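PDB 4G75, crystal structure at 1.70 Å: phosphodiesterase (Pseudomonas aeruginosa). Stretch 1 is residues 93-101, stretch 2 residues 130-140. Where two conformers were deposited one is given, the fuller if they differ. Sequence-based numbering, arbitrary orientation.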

# COMPACT_ATOMS: atom_id res chain seq x y z
N PRO A 93 -1.12 -2.37 -9.20
CA PRO A 93 -0.44 -1.07 -9.09
C PRO A 93 -1.07 -0.01 -9.99
O PRO A 93 -1.01 1.18 -9.66
CB PRO A 93 0.98 -1.36 -9.59
CG PRO A 93 1.14 -2.82 -9.53
CD PRO A 93 -0.22 -3.43 -9.67
N GLN A 94 -1.65 -0.43 -11.10
CA GLN A 94 -2.30 0.52 -12.00
C GLN A 94 -3.58 1.06 -11.38
O GLN A 94 -3.88 2.24 -11.50
CB GLN A 94 -2.58 -0.12 -13.37
CG GLN A 94 -3.21 0.84 -14.38
CD GLN A 94 -2.23 1.89 -14.85
OE1 GLN A 94 -1.18 1.58 -15.41
NE2 GLN A 94 -2.55 3.16 -14.61
N ALA A 95 -4.33 0.19 -10.70
CA ALA A 95 -5.53 0.62 -9.99
C ALA A 95 -5.18 1.65 -8.91
O ALA A 95 -5.85 2.67 -8.75
CB ALA A 95 -6.24 -0.58 -9.36
N ASP A 96 -4.12 1.38 -8.17
CA ASP A 96 -3.71 2.31 -7.14
C ASP A 96 -3.35 3.66 -7.75
O ASP A 96 -3.73 4.72 -7.23
CB ASP A 96 -2.52 1.78 -6.34
CG ASP A 96 -2.25 2.62 -5.11
OD1 ASP A 96 -3.03 2.50 -4.14
OD2 ASP A 96 -1.28 3.41 -5.12
N TYR A 97 -2.61 3.61 -8.85
CA TYR A 97 -2.15 4.83 -9.51
C TYR A 97 -3.32 5.60 -10.13
O TYR A 97 -3.29 6.83 -10.20
CB TYR A 97 -1.09 4.54 -10.56
CG TYR A 97 -0.40 5.79 -11.03
CD1 TYR A 97 0.42 6.51 -10.17
CD2 TYR A 97 -0.58 6.27 -12.32
CE1 TYR A 97 1.04 7.68 -10.58
CE2 TYR A 97 0.04 7.44 -12.75
CZ TYR A 97 0.85 8.14 -11.87
OH TYR A 97 1.47 9.30 -12.27
N ASN A 98 -4.34 4.88 -10.56
CA ASN A 98 -5.54 5.55 -11.08
C ASN A 98 -6.20 6.38 -9.99
O ASN A 98 -6.69 7.49 -10.24
CB ASN A 98 -6.53 4.54 -11.66
CG ASN A 98 -6.05 3.96 -12.98
OD1 ASN A 98 -5.16 4.51 -13.61
ND2 ASN A 98 -6.65 2.85 -13.40
N GLN A 99 -6.22 5.85 -8.77
CA GLN A 99 -6.75 6.62 -7.65
C GLN A 99 -5.93 7.87 -7.38
O GLN A 99 -6.49 8.94 -7.17
CB GLN A 99 -6.85 5.77 -6.39
CG GLN A 99 -7.98 4.77 -6.43
CD GLN A 99 -8.57 4.50 -5.07
OE1 GLN A 99 -7.98 3.79 -4.25
NE2 GLN A 99 -9.73 5.09 -4.81
N PHE A 100 -4.61 7.73 -7.37
CA PHE A 100 -3.75 8.87 -7.04
C PHE A 100 -3.73 9.93 -8.13
O PHE A 100 -3.90 11.12 -7.86
CB PHE A 100 -2.30 8.43 -6.76
CG PHE A 100 -1.34 9.59 -6.65
CD1 PHE A 100 -1.29 10.34 -5.49
CD2 PHE A 100 -0.52 9.94 -7.71
CE1 PHE A 100 -0.42 11.42 -5.39
CE2 PHE A 100 0.35 11.02 -7.61
CZ PHE A 100 0.40 11.76 -6.45
N SER A 101 -3.52 9.49 -9.36
CA SER A 101 -3.31 10.41 -10.48
C SER A 101 -4.61 10.98 -11.02
O SER A 101 -4.67 12.15 -11.39
CB SER A 101 -2.56 9.69 -11.60
OG SER A 101 -2.60 10.44 -12.80
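Stretch 2 (130-140) DRPKIDTFNGG

Stretch 1 is helical throughout, part of a longer helix that is kinked at Pro 93 and widens into a pi-type turn at 98-101. Stretch 2 has no regular helix or strand. It runs along the helix in the same general direction: Arg 131 lies by Pro 93 and Gln 94, Ile 134 by Tyr 97, and Asn 138 by Phe 100. A type I beta turn from Arg 131 to Ile 134, with Ile 134 N bonded to Arg 131 O at 3.1 Å, opens the contact. Together the two stretches bury 671 Å².

Pro 93 points toward stretch 2. Its CG lies 4.0 Å from Arg 131 NH2. Gln 94 points sideways, but its end comes nearer, and its OE1 is 3.6 Å from Ile 134 CD1. Water 1 bridges the polar ends: it donates to Gln 94 OE1 at 2.6 Å and accepts from Arg 131 NH1 at 2.8 Å. Ala 95 makes no contact.

Asp 96 supplies the direct hydrogen bond between the stretches. Asn 138 N donates to Asp 96 OD2 at 2.9 Å, and the 171° angle is nearly straight. The carboxylate thus holds the backbone of stretch 2 where it passes the helix. Water 3 adds a second link, donating to Asp 96 OD2 and to Thr 136 O, each at 2.8 Å. Water 2 joins Asp 96 OD1, Gln 99 OE1 and Asn 138 ND2.

Tyr 97 has the largest covered area in stretch 1. Ile 134 CA sits over one face of its ring, 4.1 Å from the centroid, in a CH-pi contact. Ile 134 CG2 packs 3.9 Å from Tyr 97 CB. Thr 136 O lies at the ring edge, 3.6 Å from Tyr 97 CD1. At the far end, water 4 connects Tyr 97 OH to Asp 135 OD1, and water 5 connects Tyr 97 OH to Lys 133 O.

Asn 98 points away and accepts a hydrogen bond from its own helix, Gln 94 NE2 to Asn 98 OD1 at 3.1 Å. Gln 99 points toward stretch 2. Its OE1 is 3.4 Å from Asn 138 ND2, but the angle is too poor for a hydrogen bond; water 2 makes the link instead.

Phe 100 takes Thr 136 CG2 over one ring face, 3.7 Å from the centroid. Its CB is 4.0 Å from Asn 138 CB, where the two backbones come close, with Phe 100 CA and Asn 138 CA 4.5 Å apart. Ser 101 makes no contact.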

# COMPACT_ATOMS: atom_id res chain seq x y z
N ASP A 130 7.42 -2.56 -17.63
CA ASP A 130 8.03 -1.23 -17.61
C ASP A 130 6.98 -0.12 -17.64
O ASP A 130 6.39 0.17 -18.69
CB ASP A 130 9.00 -1.07 -18.78
CG ASP A 130 9.78 0.23 -18.72
OD1 ASP A 130 10.04 0.72 -17.60
OD2 ASP A 130 10.14 0.76 -19.79
N ARG A 131 6.75 0.50 -16.49
CA ARG A 131 5.74 1.55 -16.38
C ARG A 131 6.25 2.66 -15.46
O ARG A 131 5.79 2.81 -14.33
CB ARG A 131 4.42 0.95 -15.84
CG ARG A 131 3.82 -0.13 -16.75
CD ARG A 131 2.54 -0.74 -16.18
NE ARG A 131 2.80 -1.64 -15.06
CZ ARG A 131 1.85 -2.25 -14.36
NH1 ARG A 131 0.57 -2.07 -14.67
NH2 ARG A 131 2.17 -3.05 -13.36
N PRO A 132 7.21 3.46 -15.95
CA PRO A 132 7.92 4.43 -15.12
C PRO A 132 7.02 5.54 -14.58
O PRO A 132 7.37 6.16 -13.58
CB PRO A 132 8.96 5.03 -16.08
CG PRO A 132 8.94 4.17 -17.30
CD PRO A 132 7.58 3.57 -17.37
N LYS A 133 5.89 5.79 -15.24
CA LYS A 133 4.97 6.83 -14.80
C LYS A 133 4.33 6.49 -13.45
O LYS A 133 3.95 7.39 -12.69
CB LYS A 133 3.87 7.06 -15.84
CG LYS A 133 4.29 7.92 -17.01
CD LYS A 133 3.08 8.43 -17.78
CE LYS A 133 3.44 9.64 -18.64
NZ LYS A 133 2.23 10.41 -19.05
N ILE A 134 4.21 5.21 -13.14
CA ILE A 134 3.65 4.81 -11.85
C ILE A 134 4.73 4.97 -10.77
O ILE A 134 5.55 4.07 -10.57
CB ILE A 134 3.13 3.37 -11.89
CG1 ILE A 134 2.10 3.21 -13.01
CG2 ILE A 134 2.51 2.99 -10.55
CD1 ILE A 134 1.60 1.78 -13.18
N ASP A 135 4.72 6.10 -10.07
CA ASP A 135 5.83 6.46 -9.19
C ASP A 135 5.41 6.94 -7.80
O ASP A 135 6.26 7.29 -6.98
CB ASP A 135 6.74 7.50 -9.85
CG ASP A 135 6.03 8.83 -10.09
OD1 ASP A 135 4.85 8.97 -9.73
OD2 ASP A 135 6.67 9.74 -10.65
N THR A 136 4.11 6.94 -7.54
CA THR A 136 3.58 7.50 -6.30
C THR A 136 2.36 6.69 -5.87
O THR A 136 1.50 6.38 -6.70
CB THR A 136 3.16 8.96 -6.50
OG1 THR A 136 4.25 9.69 -7.07
CG2 THR A 136 2.77 9.60 -5.17
N PHE A 137 2.29 6.36 -4.59
CA PHE A 137 1.16 5.59 -4.05
C PHE A 137 -0.02 6.49 -3.69
O PHE A 137 0.16 7.65 -3.30
CB PHE A 137 1.57 4.83 -2.79
CG PHE A 137 2.58 3.74 -3.02
CD1 PHE A 137 2.25 2.62 -3.76
CD2 PHE A 137 3.85 3.81 -2.45
CE1 PHE A 137 3.18 1.60 -3.95
CE2 PHE A 137 4.77 2.80 -2.63
CZ PHE A 137 4.43 1.70 -3.38
N ASN A 138 -1.22 5.94 -3.80
CA ASN A 138 -2.43 6.63 -3.35
C ASN A 138 -2.59 6.72 -1.83
O ASN A 138 -3.12 7.71 -1.31
CB ASN A 138 -3.67 5.96 -3.93
CG ASN A 138 -4.94 6.71 -3.58
OD1 ASN A 138 -5.12 7.87 -3.96
ND2 ASN A 138 -5.83 6.06 -2.83
N GLY A 139 -2.16 5.67 -1.13
CA GLY A 139 -2.37 5.57 0.31
C GLY A 139 -3.74 5.02 0.67
O GLY A 139 -4.27 5.29 1.75
N GLY A 140 -4.33 4.25 -0.25
CA GLY A 140 -5.64 3.65 -0.04
C GLY A 140 -5.66 2.13 -0.11
O GLY A 140 -4.65 1.47 0.13
O HOH W 1 -0.82 -0.69 -16.62
O HOH W 2 -5.50 2.81 -3.23
O HOH W 3 0.26 3.98 -7.36
O HOH W 4 2.78 10.61 -10.31
O HOH W 5 4.23 10.07 -13.22